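PDB 3T24: porin from Pseudomonas aeruginosa, which forms a beta-barrel channel in the bacterial outer membrane and, as a member of the OprD family, probably admits small carboxylate-bearing substrates. Local coordinates for residues Asp96-Ala100 with Leu132-Thr136; Ala100-Ala104 with Ile115-Thr119; Gly177-Ile181 with Ile340-Thr344. Residue numbers count along the deposited sequence, not the author numbering.

Interaction 1: residues Asp96-Ala100 with Leu132-Thr136; sequences DYGEA and LLPQT. With C8E ((hydroxyethyloxy)tri(ethyloxy)octane), chain N.
Residues D96-A100 form an extended strand of the barrel wall, and L132-Q135 is irregular chain across its inner side, leading into the strand beginning at T136; the touching parts run 38° apart. The backbones stay separate, G98 and L133 being nearest at 7.4 Å between CA atoms, so side chains bridge the gap. Y97, chi1 p, leans its ring obliquely over two leucines: CE1 lies 3.6 Å from L133 CD1 and OH 3.5 Å from L132 CD2. L133 (m,t) and L132 (t,p) both direct their CA-to-CB bonds toward the strand. G98, at phi/psi 135/-161, has a conformation that demands glycine, and its CA sits 4.0 Å from L133 CD1. E99 (chi1 p, chi2 t) extends its chain to place the carboxylate at T136 (chi1 p), whose OG1 donates to E99 OE2 at 2.7 Å; the acceptor-only carboxylate is thus held at the loop. Outside, A100 O lies 3.5 Å from detergent C16. The arrangement is typical of a porin whose loop folds inward against the barrel wall.

Interaction 2: residues Ala100-Ala104 with Ile115-Thr119; sequences AGITA and IGTLT. With C8E ((hydroxyethyloxy)tri(ethyloxy)octane), chain N.
T117, I115 and T103 bury most of this contact, where the strand antiparallel to A100-A104 turns off its line. At the regular end A104 and I115 are a hydrogen-bonded pair (CA-CA 5.2 Å): A104 N to I115 O and I115 N to A104 O are both 2.9 Å. Their side chains share one face; that of I115 (m,m) is about 4 Å from another C8E molecule, suiting a branched apolar residue on a lipid-facing wall. T103 and G116 are a non-hydrogen-bonded pair, CA-CA 4.6 Å, with T103 CA 3.3 Å from I115 O. G116 (phi/psi 122/-123) must be glycine: a CB would jam against the preceding carbonyl and also strike I102 O. The chain bends at G116 and T117, yet T117 N donates to I102 O (3.2 Å). T103, chi1 m, donates from OG1 to T117 O (2.7 Å) and sets CG2 4.2 Å from L118 CD2. T117, chi1 m, brings OG1 3.3 Å from G101 CA, where a CB would clash. T117 OG1 donates to water 1 (3.0 Å), which donates to I102 O (3.1 Å); T117 OG1 also hydrogen-bonds Q138 NE2. Threonine hydroxyls and one water thus extend the ladder's polar bonding past the bend.

Interaction 3: residues Gly177-Ile181 with Ile340-Thr344; sequences GKRQI and IDLLT
K178 lays its aliphatic chain across the strand end and turn at I340-T344: CB is 3.8 Å from I340 CG2 and 3.7 Å from D341 O, CD is 3.9 Å from L343 CD2, and CE is 4.4 Å from L342 CD2. Its m,m,t,t rotamer then delivers NZ to L342 O, a hydrogen bond of 3.0 Å. Lysine suits the place because its methylenes pack on apolar groups while its charged end meets a carbonyl. Neither backbone is paired with the other; the nearest CA atoms, of K178 and L342, are 6.3 Å apart. The turn holds itself together. D341, chi1 t, accepts L343 N at OD1 (2.7 Å), making an Asx turn, and its OD2 bridges to K307. L343, at phi/psi 80/-47, sits at the corner of a classic gamma turn in which T344 N donates to L342 O (2.7 Å), so that one carbonyl serves two donors. This turns L343 toward the partner, where CD2 fits 3.9 Å from K178 CA and 3.3 Å from Q180 CB. Q180, at phi/psi 66/25, gives its amide NE2 to D282 O. The contact is characteristic of a long barrel loop lying against the tight turn of a beta-hairpin distant in sequence.

In the fold
From the N terminus, strand 96-108 opens both interaction 1 and interaction 2, which share A100. Interaction 2 closes first, pairing it with the end of the second strand of the hairpin that turns at 109-110, and the chain just beyond; interaction 1 closes after the chain has run inward, at 132-136, so interaction 2 nests inside. They touch at T136 CB and T117 CG2 (4.0 Å), together holding both ends of the in-folded loop to one strand of the wall. Interaction 3 follows in series, nearest atoms about 13 Å from interaction 1. It spans 159 residues, joining the loop between strands 150-161 and 192-200 to the end of strand 328-341, connecting distant sectors of the closed sheet.

Interaction 1: residues Asp96-Ala100 with Leu132-Thr136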
loop_
_atom_site.group_PDB
_atom_site.type_symbol
_atom_site.label_atom_id
_atom_site.label_comp_id
_atom_site.label_asym_id
_atom_site.label_seq_id
_atom_site.Cartn_x
_atom_site.Cartn_y
_atom_site.Cartn_z
ATOM N N ASP A 96 -22.123 -1.301 -10.816
ATOM C CA ASP A 96 -21.584 0.051 -10.750
ATOM C C ASP A 96 -21.280 0.387 -9.312
ATOM O O ASP A 96 -22.095 0.152 -8.428
ATOM C CB ASP A 96 -22.574 1.083 -11.295
ATOM C CG ASP A 96 -23.081 0.730 -12.670
ATOM O OD1 ASP A 96 -22.272 0.319 -13.529
ATOM O OD2 ASP A 96 -24.302 0.855 -12.897
ATOM N N TYR A 97 -20.109 0.960 -9.091
ATOM C CA TYR A 97 -19.727 1.409 -7.771
ATOM C C TYR A 97 -18.684 2.519 -7.924
ATOM O O TYR A 97 -18.255 2.834 -9.031
ATOM C CB TYR A 97 -19.185 0.223 -6.933
ATOM C CG TYR A 97 -18.002 -0.468 -7.572
ATOM C CD1 TYR A 97 -16.703 -0.111 -7.238
ATOM C CD2 TYR A 97 -18.183 -1.438 -8.550
ATOM C CE1 TYR A 97 -15.608 -0.717 -7.848
ATOM C CE2 TYR A 97 -17.095 -2.053 -9.167
ATOM C CZ TYR A 97 -15.813 -1.693 -8.804
ATOM O OH TYR A 97 -14.736 -2.299 -9.405
ATOM N N GLY A 98 -18.282 3.104 -6.805
ATOM C CA GLY A 98 -17.311 4.173 -6.809
ATOM C C GLY A 98 -17.753 5.301 -5.894
ATOM O O GLY A 98 -18.617 5.119 -5.026
ATOM N N GLU A 99 -17.171 6.480 -6.103
ATOM C CA GLU A 99 -17.411 7.612 -5.226
ATOM C C GLU A 99 -16.978 8.934 -5.845
ATOM O O GLU A 99 -16.201 8.979 -6.802
ATOM C CB GLU A 99 -16.657 7.421 -3.912
ATOM C CG GLU A 99 -15.187 7.073 -4.121
ATOM C CD GLU A 99 -14.355 7.223 -2.858
ATOM O OE1 GLU A 99 -14.846 7.831 -1.887
ATOM O OE2 GLU A 99 -13.202 6.744 -2.835
ATOM N N ALA A 100 -17.502 10.010 -5.276
ATOM C CA ALA A 100 -17.062 11.353 -5.606
ATOM C C ALA A 100 -16.555 11.960 -4.314
ATOM O O ALA A 100 -17.174 11.812 -3.258
ATOM C CB ALA A 100 -18.209 12.181 -6.194
ATOM N N LEU A 132 -9.074 -1.887 -9.000
ATOM C CA LEU A 132 -9.532 -0.915 -10.006
ATOM C C LEU A 132 -9.509 0.528 -9.488
ATOM O O LEU A 132 -8.978 1.417 -10.126
ATOM C CB LEU A 132 -10.941 -1.259 -10.495
ATOM C CG LEU A 132 -11.444 -0.451 -11.701
ATOM C CD1 LEU A 132 -10.613 -0.730 -12.969
ATOM C CD2 LEU A 132 -12.942 -0.720 -11.967
ATOM N N LEU A 133 -10.116 0.723 -8.328
ATOM C CA LEU A 133 -10.272 2.021 -7.716
ATOM C C LEU A 133 -9.557 2.029 -6.357
ATOM O O LEU A 133 -9.550 1.029 -5.632
ATOM C CB LEU A 133 -11.762 2.309 -7.525
ATOM C CG LEU A 133 -12.655 2.181 -8.773
ATOM C CD1 LEU A 133 -14.103 2.551 -8.449
ATOM C CD2 LEU A 133 -12.141 3.024 -9.944
ATOM N N PRO A 134 -8.936 3.154 -6.020
ATOM C CA PRO A 134 -8.217 3.288 -4.746
ATOM C C PRO A 134 -9.144 3.266 -3.535
ATOM O O PRO A 134 -10.299 3.678 -3.606
ATOM C CB PRO A 134 -7.522 4.665 -4.864
ATOM C CG PRO A 134 -8.329 5.417 -5.870
ATOM C CD PRO A 134 -8.878 4.380 -6.843
ATOM N N GLN A 135 -8.625 2.736 -2.437
ATOM C CA GLN A 135 -9.229 2.905 -1.128
ATOM C C GLN A 135 -8.996 4.367 -0.729
ATOM O O GLN A 135 -7.901 4.891 -0.914
ATOM C CB GLN A 135 -8.525 1.956 -0.135
ATOM C CG GLN A 135 -8.972 2.053 1.313
ATOM C CD GLN A 135 -8.094 1.229 2.248
ATOM O OE1 GLN A 135 -6.869 1.240 2.128
ATOM N NE2 GLN A 135 -8.722 0.495 3.172
ATOM N N THR A 136 -10.022 5.036 -0.209
ATOM C CA THR A 136 -9.854 6.400 0.271
ATOM C C THR A 136 -10.437 6.543 1.668
ATOM O O THR A 136 -11.183 5.689 2.119
ATOM C CB THR A 136 -10.583 7.423 -0.623
ATOM O OG1 THR A 136 -11.999 7.264 -0.457
ATOM C CG2 THR A 136 -10.201 7.260 -2.109
HETATM C C7 C8E N . -13.920 15.554 -11.454
HETATM C C8 C8E N . -14.639 15.072 -10.197
HETATM O O9 C8E N . -15.836 15.798 -10.018
HETATM C C10 C8E N . -16.780 15.129 -9.205
HETATM C C11 C8E N . -17.174 16.169 -8.162
HETATM O O12 C8E N . -18.454 15.922 -7.618
HETATM C C13 C8E N . -18.376 15.818 -6.212
HETATM C C14 C8E N . -19.747 15.538 -5.606
HETATM O O15 C8E N . -19.647 15.769 -4.217
HETATM C C16 C8E N . -19.292 14.596 -3.513
HETATM C C17 C8E N . -20.317 14.319 -2.420
HETATM O O18 C8E N . -21.611 14.095 -2.941
HETATM C C19 C8E N . -22.299 13.086 -2.228
HETATM C C20 C8E N . -23.556 13.632 -1.554
HETATM O O21 C8E N . -23.563 15.045 -1.567
#

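Interaction 2: residues Ala100-Ala104 with Ile115-Thr119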
loop_
_atom_site.group_PDB
_atom_site.type_symbol
_atom_site.label_atom_id
_atom_site.label_comp_id
_atom_site.label_asym_id
_atom_site.label_seq_id
_atom_site.Cartn_x
_atom_site.Cartn_y
_atom_site.Cartn_z
ATOM N N ALA A 100 -17.502 10.010 -5.276
ATOM C CA ALA A 100 -17.062 11.353 -5.606
ATOM C C ALA A 100 -16.555 11.960 -4.314
ATOM O O ALA A 100 -17.174 11.812 -3.258
ATOM C CB ALA A 100 -18.209 12.181 -6.194
ATOM N N GLY A 101 -15.408 12.616 -4.389
ATOM C CA GLY A 101 -14.786 13.159 -3.198
ATOM C C GLY A 101 -14.300 14.570 -3.432
ATOM O O GLY A 101 -13.772 14.890 -4.509
ATOM N N ILE A 102 -14.512 15.414 -2.431
ATOM C CA ILE A 102 -13.974 16.766 -2.412
ATOM C C ILE A 102 -13.020 16.903 -1.226
ATOM O O ILE A 102 -13.233 16.306 -0.168
ATOM C CB ILE A 102 -15.087 17.802 -2.278
ATOM C CG1 ILE A 102 -15.931 17.834 -3.552
ATOM C CG2 ILE A 102 -14.499 19.195 -2.039
ATOM C CD1 ILE A 102 -15.427 18.836 -4.580
ATOM N N THR A 103 -11.962 17.673 -1.415
ATOM C CA THR A 103 -11.022 17.938 -0.348
ATOM C C THR A 103 -10.720 19.424 -0.329
ATOM O O THR A 103 -10.302 19.984 -1.342
ATOM C CB THR A 103 -9.699 17.192 -0.574
ATOM O OG1 THR A 103 -9.968 15.827 -0.898
ATOM C CG2 THR A 103 -8.812 17.263 0.669
ATOM N N ALA A 104 -10.924 20.064 0.819
ATOM C CA ALA A 104 -10.488 21.446 0.989
ATOM C C ALA A 104 -9.030 21.454 1.406
ATOM O O ALA A 104 -8.621 20.650 2.239
ATOM C CB ALA A 104 -11.340 22.168 2.022
ATOM N N ILE A 115 -8.912 18.682 4.395
ATOM C CA ILE A 115 -10.133 18.174 5.013
ATOM C C ILE A 115 -11.046 17.547 3.957
ATOM O O ILE A 115 -11.350 18.178 2.931
ATOM C CB ILE A 115 -10.909 19.297 5.719
ATOM C CG1 ILE A 115 -9.976 20.131 6.603
ATOM C CG2 ILE A 115 -12.083 18.740 6.501
ATOM C CD1 ILE A 115 -9.370 19.350 7.725
ATOM N N GLY A 116 -11.505 16.325 4.227
ATOM C CA GLY A 116 -12.414 15.622 3.333
ATOM C C GLY A 116 -11.839 14.286 2.885
ATOM O O GLY A 116 -11.482 13.447 3.702
ATOM N N THR A 117 -11.721 14.100 1.582
ATOM C CA THR A 117 -11.233 12.847 1.030
ATOM C C THR A 117 -9.705 12.831 1.059
ATOM O O THR A 117 -9.068 13.650 0.414
ATOM C CB THR A 117 -11.787 12.638 -0.398
ATOM O OG1 THR A 117 -13.216 12.507 -0.330
ATOM C CG2 THR A 117 -11.197 11.395 -1.042
ATOM N N LEU A 118 -9.133 11.921 1.849
ATOM C CA LEU A 118 -7.684 11.839 2.035
ATOM C C LEU A 118 -7.122 10.501 1.569
ATOM O O LEU A 118 -7.807 9.481 1.605
ATOM C CB LEU A 118 -7.319 12.034 3.515
ATOM C CG LEU A 118 -7.929 13.277 4.158
ATOM C CD1 LEU A 118 -7.718 13.245 5.638
ATOM C CD2 LEU A 118 -7.343 14.539 3.541
ATOM N N THR A 119 -5.867 10.508 1.143
ATOM C CA THR A 119 -5.195 9.257 0.802
ATOM C C THR A 119 -3.758 9.321 1.350
ATOM O O THR A 119 -2.785 9.492 0.615
ATOM C CB THR A 119 -5.277 8.970 -0.725
ATOM O OG1 THR A 119 -4.979 7.597 -0.970
ATOM C CG2 THR A 119 -4.314 9.816 -1.494
HETATM C C7 C8E N . -13.920 15.554 -11.454
HETATM C C8 C8E N . -14.639 15.072 -10.197
HETATM O O9 C8E N . -15.836 15.798 -10.018
HETATM C C10 C8E N . -16.780 15.129 -9.205
HETATM C C11 C8E N . -17.174 16.169 -8.162
HETATM O O12 C8E N . -18.454 15.922 -7.618
HETATM C C13 C8E N . -18.376 15.818 -6.212
HETATM C C14 C8E N . -19.747 15.538 -5.606
HETATM O O15 C8E N . -19.647 15.769 -4.217
HETATM C C16 C8E N . -19.292 14.596 -3.513
HETATM C C17 C8E N . -20.317 14.319 -2.420
HETATM O O18 C8E N . -21.611 14.095 -2.941
HETATM C C19 C8E N . -22.299 13.086 -2.228
HETATM C C20 C8E N . -23.556 13.632 -1.554
HETATM O O21 C8E N . -23.563 15.045 -1.567
HETATM O O HOH W 1 -15.369 14.332 0.757
#

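Interaction 3: residues Gly177-Ile181 with Ile340-Thr344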
loop_
_atom_site.group_PDB
_atom_site.type_symbol
_atom_site.label_atom_id
_atom_site.label_comp_id
_atom_site.label_asym_id
_atom_site.label_seq_id
_atom_site.Cartn_x
_atom_site.Cartn_y
_atom_site.Cartn_z
ATOM N N GLY A 177 -6.965 -15.527 8.795
ATOM C CA GLY A 177 -5.785 -16.364 8.661
ATOM C C GLY A 177 -5.309 -16.864 10.024
ATOM O O GLY A 177 -6.100 -17.231 10.873
ATOM N N LYS A 178 -4.009 -16.841 10.256
ATOM C CA LYS A 178 -3.502 -17.204 11.571
ATOM C C LYS A 178 -2.923 -15.979 12.292
ATOM O O LYS A 178 -1.980 -16.107 13.071
ATOM C CB LYS A 178 -2.459 -18.315 11.428
ATOM C CG LYS A 178 -3.018 -19.590 10.818
ATOM C CD LYS A 178 -4.096 -20.181 11.721
ATOM C CE LYS A 178 -4.576 -21.509 11.169
ATOM N NZ LYS A 178 -5.540 -22.142 12.074
ATOM N N ARG A 179 -3.474 -14.800 11.996
ATOM C CA ARG A 179 -3.070 -13.548 12.647
ATOM C C ARG A 179 -3.454 -13.624 14.103
ATOM O O ARG A 179 -2.814 -13.028 14.976
ATOM C CB ARG A 179 -3.754 -12.323 11.998
ATOM C CG ARG A 179 -3.316 -12.037 10.571
ATOM C CD ARG A 179 -4.032 -10.822 9.955
ATOM N NE ARG A 179 -3.531 -10.538 8.599
ATOM C CZ ARG A 179 -4.123 -11.004 7.511
ATOM N NH1 ARG A 179 -5.214 -11.739 7.636
ATOM N NH2 ARG A 179 -3.652 -10.737 6.314
ATOM N N GLN A 180 -4.537 -14.342 14.353
ATOM C CA GLN A 180 -4.918 -14.609 15.707
ATOM C C GLN A 180 -5.340 -13.296 16.427
ATOM O O GLN A 180 -5.289 -13.145 17.660
ATOM C CB GLN A 180 -3.729 -15.318 16.295
ATOM C CG GLN A 180 -3.291 -14.854 17.569
ATOM C CD GLN A 180 -4.056 -15.509 18.630
ATOM O OE1 GLN A 180 -5.092 -16.124 18.377
ATOM N NE2 GLN A 180 -3.579 -15.371 19.838
ATOM N N ILE A 181 -5.781 -12.339 15.615
ATOM C CA ILE A 181 -6.362 -11.110 16.129
ATOM C C ILE A 181 -7.829 -11.309 16.497
ATOM O O ILE A 181 -8.646 -11.760 15.703
ATOM C CB ILE A 181 -6.237 -9.975 15.130
ATOM C CG1 ILE A 181 -4.768 -9.560 15.023
ATOM C CG2 ILE A 181 -7.123 -8.828 15.547
ATOM C CD1 ILE A 181 -4.464 -8.760 13.818
ATOM N N ILE A 340 4.811 -20.404 11.975
ATOM C CA ILE A 340 3.464 -19.921 12.184
ATOM C C ILE A 340 2.775 -20.718 13.259
ATOM O O ILE A 340 2.719 -21.934 13.192
ATOM C CB ILE A 340 2.609 -19.963 10.893
ATOM C CG1 ILE A 340 3.155 -18.964 9.864
ATOM C CG2 ILE A 340 1.146 -19.622 11.218
ATOM C CD1 ILE A 340 2.802 -19.315 8.449
ATOM N N ASP A 341 2.256 -20.020 14.258
ATOM C CA ASP A 341 1.416 -20.650 15.244
ATOM C C ASP A 341 0.041 -20.958 14.625
ATOM O O ASP A 341 -0.671 -20.056 14.156
ATOM C CB ASP A 341 1.282 -19.750 16.472
ATOM C CG ASP A 341 0.480 -20.399 17.583
ATOM O OD1 ASP A 341 -0.123 -21.460 17.318
ATOM O OD2 ASP A 341 0.439 -19.846 18.707
ATOM N N LEU A 342 -0.326 -22.235 14.633
ATOM C CA LEU A 342 -1.561 -22.672 14.001
ATOM C C LEU A 342 -2.753 -22.501 14.919
ATOM O O LEU A 342 -3.899 -22.673 14.485
ATOM C CB LEU A 342 -1.462 -24.123 13.517
ATOM C CG LEU A 342 -0.441 -24.441 12.419
ATOM C CD1 LEU A 342 -0.353 -25.958 12.242
ATOM C CD2 LEU A 342 -0.766 -23.762 11.092
ATOM N N LEU A 343 -2.492 -22.181 16.186
ATOM C CA LEU A 343 -3.543 -21.631 17.055
ATOM C C LEU A 343 -4.485 -22.694 17.636
ATOM O O LEU A 343 -4.790 -22.686 18.824
ATOM C CB LEU A 343 -4.367 -20.582 16.273
ATOM C CG LEU A 343 -4.033 -19.076 16.364
ATOM C CD1 LEU A 343 -2.568 -18.776 16.629
ATOM C CD2 LEU A 343 -4.537 -18.315 15.131
ATOM N N THR A 344 -4.964 -23.594 16.794
ATOM C CA THR A 344 -5.931 -24.589 17.249
ATOM C C THR A 344 -5.410 -26.001 17.086
ATOM O O THR A 344 -6.112 -26.967 17.353
ATOM C CB THR A 344 -7.241 -24.497 16.462
ATOM O OG1 THR A 344 -6.957 -24.603 15.056
ATOM C CG2 THR A 344 -7.928 -23.178 16.756
#